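Local coordinates for protein NADPH-ferredoxin reductase FprA (Mycobacterium tuberculosis, PDB 1LQU) that probably transfers electrons between NADPH and ferredoxin through a bound FAD, and may thereby supply cytochrome P450 systems, at residues Val194-Arg199 against Arg265-Arg270; Leu210-Leu215 against Lys246-Val251. One frame throughout, in Å; residues are numbered along the deposited sequence.

Interaction 1 (Val194-Arg199 against Arg265-Arg270). With NDP (NADPH dihydro-nicotinamide-adenine-dinucleotide phosphate), chain I.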
loop_
_atom_site.group_PDB
_atom_site.type_symbol
_atom_site.label_atom_id
_atom_site.label_comp_id
_atom_site.label_asym_id
_atom_site.label_seq_id
_atom_site.Cartn_x
_atom_site.Cartn_y
_atom_site.Cartn_z
ATOM N N VAL A 194 3.027 19.525 -11.141
ATOM C CA VAL A 194 2.071 18.500 -10.742
ATOM C C VAL A 194 0.910 19.238 -10.084
ATOM O O VAL A 194 1.133 20.022 -9.168
ATOM C CB VAL A 194 2.666 17.505 -9.738
ATOM C CG1 VAL A 194 1.561 16.522 -9.283
ATOM C CG2 VAL A 194 3.814 16.754 -10.340
ATOM N N VAL A 195 -0.307 18.980 -10.550
ATOM C CA VAL A 195 -1.502 19.557 -9.937
ATOM C C VAL A 195 -2.216 18.456 -9.141
ATOM O O VAL A 195 -2.582 17.443 -9.729
ATOM C CB VAL A 195 -2.453 20.160 -10.999
ATOM C CG1 VAL A 195 -3.613 20.865 -10.301
ATOM C CG2 VAL A 195 -1.717 21.109 -11.920
ATOM N N ILE A 196 -2.334 18.655 -7.837
ATOM C CA ILE A 196 -2.994 17.705 -6.937
ATOM C C ILE A 196 -4.427 18.221 -6.768
ATOM O O ILE A 196 -4.637 19.331 -6.294
ATOM C CB ILE A 196 -2.282 17.622 -5.612
ATOM C CG1 ILE A 196 -0.839 17.154 -5.796
ATOM C CG2 ILE A 196 -3.045 16.684 -4.648
ATOM C CD1 ILE A 196 -0.024 17.278 -4.560
ATOM N N VAL A 197 -5.384 17.389 -7.149
ATOM C CA VAL A 197 -6.767 17.787 -7.260
ATOM C C VAL A 197 -7.655 17.021 -6.276
ATOM O O VAL A 197 -7.823 15.793 -6.386
ATOM C CB VAL A 197 -7.247 17.559 -8.671
ATOM C CG1 VAL A 197 -8.646 18.040 -8.865
ATOM C CG2 VAL A 197 -6.321 18.231 -9.679
ATOM N N GLY A 198 -8.183 17.755 -5.302
ATOM C CA GLY A 198 -9.042 17.196 -4.281
ATOM C C GLY A 198 -10.486 17.567 -4.513
ATOM O O GLY A 198 -10.802 18.723 -4.815
ATOM N N ARG A 199 -11.380 16.583 -4.357
ATOM C CA ARG A 199 -12.794 16.815 -4.613
ATOM C C ARG A 199 -13.500 17.596 -3.531
ATOM O O ARG A 199 -14.398 18.384 -3.829
ATOM C CB ARG A 199 -13.522 15.488 -4.910
ATOM C CG ARG A 199 -13.581 14.479 -3.782
ATOM C CD ARG A 199 -14.494 13.336 -4.137
ATOM N NE ARG A 199 -14.415 12.317 -3.120
ATOM C CZ ARG A 199 -15.021 11.141 -3.227
ATOM N NH1 ARG A 199 -15.705 10.867 -4.318
ATOM N NH2 ARG A 199 -14.886 10.241 -2.276
ATOM N N ARG A 265 10.069 24.324 -10.699
ATOM C CA ARG A 265 9.087 23.240 -10.766
ATOM C C ARG A 265 8.024 23.554 -9.696
ATOM O O ARG A 265 8.348 24.136 -8.665
ATOM C CB ARG A 265 9.728 21.873 -10.566
ATOM C CG ARG A 265 10.744 21.510 -11.640
ATOM C CD ARG A 265 11.479 20.194 -11.347
ATOM N NE ARG A 265 10.819 19.073 -11.993
ATOM C CZ ARG A 265 11.254 17.817 -11.996
ATOM N NH1 ARG A 265 12.353 17.431 -11.319
ATOM N NH2 ARG A 265 10.553 16.937 -12.678
ATOM N N ARG A 266 6.785 23.137 -9.950
ATOM C CA ARG A 266 5.624 23.535 -9.138
ATOM C C ARG A 266 4.804 22.305 -8.716
ATOM O O ARG A 266 4.488 21.474 -9.543
ATOM C CB ARG A 266 4.694 24.461 -9.982
ATOM C CG ARG A 266 5.218 25.863 -10.290
ATOM C CD ARG A 266 4.552 26.532 -11.482
ATOM N NE ARG A 266 3.091 26.522 -11.445
ATOM C CZ ARG A 266 2.316 27.487 -10.977
ATOM N NH1 ARG A 266 2.841 28.582 -10.426
ATOM N NH2 ARG A 266 0.995 27.350 -11.064
ATOM N N MET A 267 4.413 22.266 -7.451
ATOM C CA MET A 267 3.403 21.343 -6.956
ATOM C C MET A 267 2.219 22.203 -6.528
ATOM O O MET A 267 2.324 22.959 -5.581
ATOM C CB MET A 267 3.964 20.536 -5.791
ATOM C CG MET A 267 3.066 19.469 -5.293
ATOM S SD MET A 267 3.696 18.643 -3.821
ATOM C CE MET A 267 5.203 17.913 -4.443
ATOM N N VAL A 268 1.119 22.101 -7.261
ATOM C CA VAL A 268 -0.042 22.954 -7.083
ATOM C C VAL A 268 -1.170 22.161 -6.421
ATOM O O VAL A 268 -1.471 21.059 -6.842
ATOM C CB VAL A 268 -0.562 23.451 -8.461
ATOM C CG1 VAL A 268 -1.791 24.326 -8.310
ATOM C CG2 VAL A 268 0.513 24.176 -9.222
ATOM N N PHE A 269 -1.801 22.742 -5.412
ATOM C CA PHE A 269 -2.974 22.148 -4.778
ATOM C C PHE A 269 -4.237 22.856 -5.215
ATOM O O PHE A 269 -4.362 24.079 -5.039
ATOM C CB PHE A 269 -2.874 22.238 -3.253
ATOM C CG PHE A 269 -1.851 21.315 -2.652
ATOM C CD1 PHE A 269 -0.525 21.652 -2.621
ATOM C CD2 PHE A 269 -2.235 20.104 -2.093
ATOM C CE1 PHE A 269 0.419 20.791 -2.067
ATOM C CE2 PHE A 269 -1.316 19.242 -1.548
ATOM C CZ PHE A 269 0.028 19.584 -1.514
ATOM N N ARG A 270 -5.189 22.085 -5.733
ATOM C CA ARG A 270 -6.517 22.568 -6.096
ATOM C C ARG A 270 -7.530 21.739 -5.315
ATOM O O ARG A 270 -7.442 20.519 -5.300
ATOM C CB ARG A 270 -6.757 22.341 -7.578
ATOM C CG ARG A 270 -6.011 23.279 -8.500
ATOM C CD ARG A 270 -6.662 24.613 -8.737
ATOM N NE ARG A 270 -8.031 24.515 -9.239
ATOM C CZ ARG A 270 -8.424 24.414 -10.512
ATOM N NH1 ARG A 270 -7.577 24.355 -11.531
ATOM N NH2 ARG A 270 -9.722 24.362 -10.761
HETATM P PA NDP I . -6.653 7.951 1.636
HETATM O O1A NDP I . -5.820 8.573 2.669
HETATM O O2A NDP I . -7.904 7.270 2.056
HETATM O O5B NDP I . -6.985 9.083 0.564
HETATM C C5B NDP I . -7.821 8.783 -0.511
HETATM C C4B NDP I . -8.191 10.065 -1.209
HETATM O O4B NDP I . -8.941 9.775 -2.410
HETATM C C3B NDP I . -9.077 10.978 -0.376
HETATM O O3B NDP I . -8.602 12.317 -0.513
HETATM C C2B NDP I . -10.448 10.825 -1.031
HETATM O O2B NDP I . -11.287 11.947 -0.901
HETATM C C1B NDP I . -10.021 10.675 -2.451
HETATM N N9A NDP I . -11.024 10.162 -3.367
HETATM C C8A NDP I . -11.716 8.966 -3.277
HETATM N N7A NDP I . -12.519 8.827 -4.332
HETATM C C5A NDP I . -12.354 9.938 -5.122
HETATM C C6A NDP I . -12.899 10.328 -6.327
HETATM N N6A NDP I . -13.724 9.562 -7.061
HETATM N N1A NDP I . -12.498 11.533 -6.851
HETATM C C2A NDP I . -11.582 12.303 -6.180
HETATM N N3A NDP I . -11.023 11.964 -4.995
HETATM C C4A NDP I . -11.414 10.773 -4.513
HETATM O O3 NDP I . -5.846 6.869 0.775
HETATM P PN NDP I . -4.336 6.777 0.221
HETATM O O1N NDP I . -3.804 8.115 -0.121
HETATM O O2N NDP I . -4.414 5.723 -0.790
HETATM O O5D NDP I . -3.523 6.313 1.499
HETATM C C5D NDP I . -3.786 5.020 2.056
HETATM C C4D NDP I . -3.393 4.989 3.530
HETATM O O4D NDP I . -1.963 4.872 3.664
HETATM C C3D NDP I . -3.812 6.251 4.254
HETATM O O3D NDP I . -4.224 5.936 5.570
HETATM C C2D NDP I . -2.510 7.038 4.290
HETATM O O2D NDP I . -2.393 8.064 5.230
HETATM C C1D NDP I . -1.460 5.988 4.382
HETATM N N1N NDP I . -0.096 6.270 4.127
HETATM C C2N NDP I . 0.661 6.890 5.077
HETATM C C3N NDP I . 1.755 7.647 4.683
HETATM C C7N NDP I . 2.458 8.291 5.761
HETATM O O7N NDP I . 2.040 8.222 6.994
HETATM N N7N NDP I . 3.553 8.975 5.437
HETATM C C4N NDP I . 2.185 7.738 3.295
HETATM C C5N NDP I . 1.268 7.083 2.291
HETATM C C6N NDP I . 0.156 6.415 2.756
HETATM P P2B NDP I . -12.561 11.953 0.073
HETATM O O1X NDP I . -13.383 13.098 -0.453
HETATM O O2X NDP I . -12.039 12.175 1.470
HETATM O O3X NDP I . -13.236 10.597 -0.053
#

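Interaction 2 (Leu210-Leu215 against Lys246-Val251). With NDP (NADPH dihydro-nicotinamide-adenine-dinucleotide phosphate), chain I.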
loop_
_atom_site.group_PDB
_atom_site.type_symbol
_atom_site.label_atom_id
_atom_site.label_comp_id
_atom_site.label_asym_id
_atom_site.label_seq_id
_atom_site.Cartn_x
_atom_site.Cartn_y
_atom_site.Cartn_z
ATOM N N LEU A 210 3.086 16.057 8.917
ATOM C CA LEU A 210 4.486 15.949 8.566
ATOM C C LEU A 210 4.654 15.798 7.074
ATOM O O LEU A 210 5.564 16.358 6.465
ATOM C CB LEU A 210 5.138 14.762 9.285
ATOM C CG LEU A 210 6.611 14.544 8.983
ATOM C CD1 LEU A 210 7.427 15.770 9.360
ATOM C CD2 LEU A 210 7.124 13.298 9.724
ATOM N N GLU A 211 3.739 15.038 6.482
ATOM C CA GLU A 211 3.769 14.769 5.069
ATOM C C GLU A 211 3.578 16.052 4.256
ATOM O O GLU A 211 4.178 16.236 3.208
ATOM C CB GLU A 211 2.736 13.694 4.753
ATOM C CG GLU A 211 3.177 12.332 5.269
ATOM C CD GLU A 211 3.300 12.179 6.789
ATOM O OE1 GLU A 211 2.474 12.717 7.565
ATOM O OE2 GLU A 211 4.223 11.437 7.213
ATOM N N LEU A 212 2.731 16.956 4.733
ATOM C CA LEU A 212 2.593 18.269 4.101
ATOM C C LEU A 212 3.811 19.145 4.364
ATOM O O LEU A 212 4.280 19.840 3.473
ATOM C CB LEU A 212 1.347 18.955 4.637
ATOM C CG LEU A 212 0.015 18.427 4.096
ATOM C CD1 LEU A 212 -1.091 19.095 4.868
ATOM C CD2 LEU A 212 -0.106 18.685 2.592
ATOM N N ARG A 213 4.338 19.118 5.580
ATOM C CA ARG A 213 5.476 19.967 5.917
ATOM C C ARG A 213 6.695 19.626 5.115
ATOM O O ARG A 213 7.470 20.509 4.750
ATOM C CB ARG A 213 5.849 19.809 7.382
ATOM C CG ARG A 213 4.974 20.478 8.339
ATOM C CD ARG A 213 5.575 20.492 9.752
ATOM N NE ARG A 213 4.562 20.770 10.741
ATOM C CZ ARG A 213 4.144 21.970 11.053
ATOM N NH1 ARG A 213 4.676 23.040 10.458
ATOM N NH2 ARG A 213 3.202 22.103 11.974
ATOM N N GLU A 214 6.936 18.340 4.875
ATOM C CA GLU A 214 8.165 17.925 4.204
ATOM C C GLU A 214 8.255 18.377 2.751
ATOM O O GLU A 214 9.328 18.415 2.187
ATOM C CB GLU A 214 8.374 16.409 4.319
ATOM C CG GLU A 214 7.445 15.542 3.490
ATOM C CD GLU A 214 7.595 14.069 3.855
ATOM O OE1 GLU A 214 8.473 13.766 4.688
ATOM O OE2 GLU A 214 6.836 13.228 3.335
ATOM N N LEU A 215 7.122 18.793 2.168
ATOM C CA LEU A 215 7.142 19.291 0.806
ATOM C C LEU A 215 8.022 20.546 0.688
ATOM O O LEU A 215 8.568 20.810 -0.382
ATOM C CB LEU A 215 5.728 19.626 0.348
ATOM C CG LEU A 215 4.741 18.463 0.442
ATOM C CD1 LEU A 215 3.370 18.894 0.060
ATOM C CD2 LEU A 215 5.202 17.298 -0.413
ATOM N N LYS A 246 -6.224 20.942 12.159
ATOM C CA LYS A 246 -5.741 22.242 12.603
ATOM C C LYS A 246 -4.311 22.493 12.152
ATOM O O LYS A 246 -3.982 23.567 11.608
ATOM C CB LYS A 246 -5.837 22.310 14.131
ATOM C CG LYS A 246 -5.168 23.509 14.752
ATOM C CD LYS A 246 -5.437 23.610 16.239
ATOM C CE LYS A 246 -4.983 24.968 16.768
ATOM N NZ LYS A 246 -5.723 26.078 16.080
ATOM N N GLN A 247 -3.445 21.508 12.373
ATOM C CA GLN A 247 -2.052 21.663 11.967
ATOM C C GLN A 247 -1.880 21.705 10.463
ATOM O O GLN A 247 -1.082 22.491 9.944
ATOM C CB GLN A 247 -1.157 20.584 12.572
ATOM C CG GLN A 247 -1.162 20.607 14.087
ATOM C CD GLN A 247 -0.676 21.928 14.655
ATOM O OE1 GLN A 247 0.368 22.445 14.246
ATOM N NE2 GLN A 247 -1.412 22.462 15.614
ATOM N N ASN A 248 -2.645 20.891 9.748
ATOM C CA ASN A 248 -2.585 20.877 8.298
ATOM C C ASN A 248 -2.907 22.255 7.746
ATOM O O ASN A 248 -2.249 22.726 6.828
ATOM C CB ASN A 248 -3.603 19.912 7.706
ATOM C CG ASN A 248 -3.203 18.461 7.802
ATOM O OD1 ASN A 248 -2.093 18.104 8.219
ATOM N ND2 ASN A 248 -4.112 17.613 7.379
ATOM N N ILE A 249 -3.967 22.875 8.255
ATOM C CA ILE A 249 -4.377 24.162 7.714
ATOM C C ILE A 249 -3.315 25.229 7.986
ATOM O O ILE A 249 -3.058 26.062 7.136
ATOM C CB ILE A 249 -5.765 24.568 8.224
ATOM C CG1 ILE A 249 -6.846 23.591 7.763
ATOM C CG2 ILE A 249 -6.131 25.981 7.773
ATOM C CD1 ILE A 249 -6.816 23.243 6.300
ATOM N N LYS A 250 -2.659 25.176 9.126
ATOM C CA LYS A 250 -1.568 26.109 9.369
ATOM C C LYS A 250 -0.463 25.961 8.329
ATOM O O LYS A 250 0.085 26.928 7.806
ATOM C CB LYS A 250 -1.024 25.921 10.781
ATOM C CG LYS A 250 -1.971 26.427 11.826
ATOM C CD LYS A 250 -1.390 26.491 13.210
ATOM C CE LYS A 250 -2.364 27.210 14.161
ATOM N NZ LYS A 250 -1.659 27.815 15.329
ATOM N N VAL A 251 -0.130 24.716 8.010
ATOM C CA VAL A 251 0.874 24.449 7.006
ATOM C C VAL A 251 0.439 24.960 5.624
ATOM O O VAL A 251 1.218 25.600 4.893
ATOM C CB VAL A 251 1.215 22.939 6.999
ATOM C CG1 VAL A 251 2.100 22.599 5.831
ATOM C CG2 VAL A 251 1.900 22.582 8.292
HETATM P PA NDP I . -6.653 7.951 1.636
HETATM O O1A NDP I . -5.820 8.573 2.669
HETATM O O2A NDP I . -7.904 7.270 2.056
HETATM O O5B NDP I . -6.985 9.083 0.564
HETATM C C5B NDP I . -7.821 8.783 -0.511
HETATM C C4B NDP I . -8.191 10.065 -1.209
HETATM O O4B NDP I . -8.941 9.775 -2.410
HETATM C C3B NDP I . -9.077 10.978 -0.376
HETATM O O3B NDP I . -8.602 12.317 -0.513
HETATM C C2B NDP I . -10.448 10.825 -1.031
HETATM O O2B NDP I . -11.287 11.947 -0.901
HETATM C C1B NDP I . -10.021 10.675 -2.451
HETATM N N9A NDP I . -11.024 10.162 -3.367
HETATM C C8A NDP I . -11.716 8.966 -3.277
HETATM N N7A NDP I . -12.519 8.827 -4.332
HETATM C C5A NDP I . -12.354 9.938 -5.122
HETATM C C6A NDP I . -12.899 10.328 -6.327
HETATM N N6A NDP I . -13.724 9.562 -7.061
HETATM N N1A NDP I . -12.498 11.533 -6.851
HETATM C C2A NDP I . -11.582 12.303 -6.180
HETATM N N3A NDP I . -11.023 11.964 -4.995
HETATM C C4A NDP I . -11.414 10.773 -4.513
HETATM O O3 NDP I . -5.846 6.869 0.775
HETATM P PN NDP I . -4.336 6.777 0.221
HETATM O O1N NDP I . -3.804 8.115 -0.121
HETATM O O2N NDP I . -4.414 5.723 -0.790
HETATM O O5D NDP I . -3.523 6.313 1.499
HETATM C C5D NDP I . -3.786 5.020 2.056
HETATM C C4D NDP I . -3.393 4.989 3.530
HETATM O O4D NDP I . -1.963 4.872 3.664
HETATM C C3D NDP I . -3.812 6.251 4.254
HETATM O O3D NDP I . -4.224 5.936 5.570
HETATM C C2D NDP I . -2.510 7.038 4.290
HETATM O O2D NDP I . -2.393 8.064 5.230
HETATM C C1D NDP I . -1.460 5.988 4.382
HETATM N N1N NDP I . -0.096 6.270 4.127
HETATM C C2N NDP I . 0.661 6.890 5.077
HETATM C C3N NDP I . 1.755 7.647 4.683
HETATM C C7N NDP I . 2.458 8.291 5.761
HETATM O O7N NDP I . 2.040 8.222 6.994
HETATM N N7N NDP I . 3.553 8.975 5.437
HETATM C C4N NDP I . 2.185 7.738 3.295
HETATM C C5N NDP I . 1.268 7.083 2.291
HETATM C C6N NDP I . 0.156 6.415 2.756
HETATM P P2B NDP I . -12.561 11.953 0.073
HETATM O O1X NDP I . -13.383 13.098 -0.453
HETATM O O2X NDP I . -12.039 12.175 1.470
HETATM O O3X NDP I . -13.236 10.597 -0.053
#

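Interaction 1 (Val194-Arg199 against Arg265-Arg270)
Val268 O receives the shortest bond of this strand pair, from Ile196 N at 2.7 Å, and Val195 CA lies 3.4 Å from the same oxygen in a CA-H...O contact. Four further backbone bonds continue the parallel register, from Val194 N on Arg266 O to Gly198 N on Arg270 O at 2.9 Å. On one face of the sheet, Ile196 reaches beside Phe269 and lays CD1 over the ring, offset toward its rim, in a CH-pi contact 4.1 Å from the centroid; the same methyl touches Met267 CG. On the other face, Val195 CG1 meets the aliphatic Arg270 CG, while bends at chi2 and chi3 lead the guanidinium off to a salt bridge with Glu311. Strand 193-197 is an inner strand of the six-stranded parallel sheet of the Rossmann-type NADP domain, and the chain leaving its C-terminal end reaches the dinucleotide. There Arg199, with CG wedged between backbone N and carbonyl carbon (chi1 65°) and the chain then extended, spreads its guanidinium flat over the adenine, NDP C5A lying 3.4 Å above its plane. At the edge, NE bonds NDP O1X and NH2 bonds NDP O3X at 2.8 Å, two grips on the 2'-phosphate that distinguishes NADPH from NADH.

Interaction 2 (Leu210-Leu215 against Lys246-Val251)
The guanidinium of Arg213 has Val251 CG2 over the centre of one face, 3.5 Å above its plane, and Gln247 OE1 in that plane at the edge. The methyl lies 3.6 Å from Arg213 CZ, an apolar cover on a charged group. Gln247 OE1 stands 3.6 Å from Arg213 NH2, too far for a hydrogen bond, and the amide plane is turned 34° from the guanidinium, so the attraction at this edge is probably a loose electrostatic one. Arg213 crosses by a chain extended from CG to NE, and the turn at chi4 (-83°) sets the guanidinium across that chain, laying a face on the methyl. The two branches of Val251 divide the work: with CG1 anti to the backbone N (chi1 171°), CG1 packs on Leu212 CB at 3.9 Å and leaves CG2 to the arginine. One turn before Val251 on helix 243-256, Asn248 crosses Leu212 at about a right angle, with Leu212 CD1 over the face of the amide, 3.6 Å from Asn248 OD1. That amide is held by Thr209 OG1 on OD1 and by Phe207 O on ND2, which ties helix 243-256 to the start of helix 209-213 and the loop before it. Glu211 instead serves the nicotinamide: its OE2 accepts a bond from the carboxamide NDP N7N at 3.1 Å, and Thr208 holds OE1. Helix 209-213 touches helix 243-256 through Leu212 and Arg213, and helix 157-167 through Glu211 and Leu212, both on Leu160, while Leu215 packs on strand 265-270.

Interactions 1 and 2 have centres about 15 Å apart within the NADP-binding part of the fold, and the second is nested in the loop that the first closes. Strand 193-197 leads on to helix 209-213, and helix 243-256 leads back to strand 265-270, so in chain order the helix pair falls between the two paired strands. Strand 221-224 also lies in that interval; in the sheet it flanks 265-270 on the side away from 193-197. The two contacts touch directly: Leu215 CD1 packs on Phe269 CZ at 3.8 Å and on Met267 SD. Interaction 1 reaches the adenosine end and interaction 2 the nicotinamide end of the same NADPH, so this sheet-and-helix unit contributes to binding both.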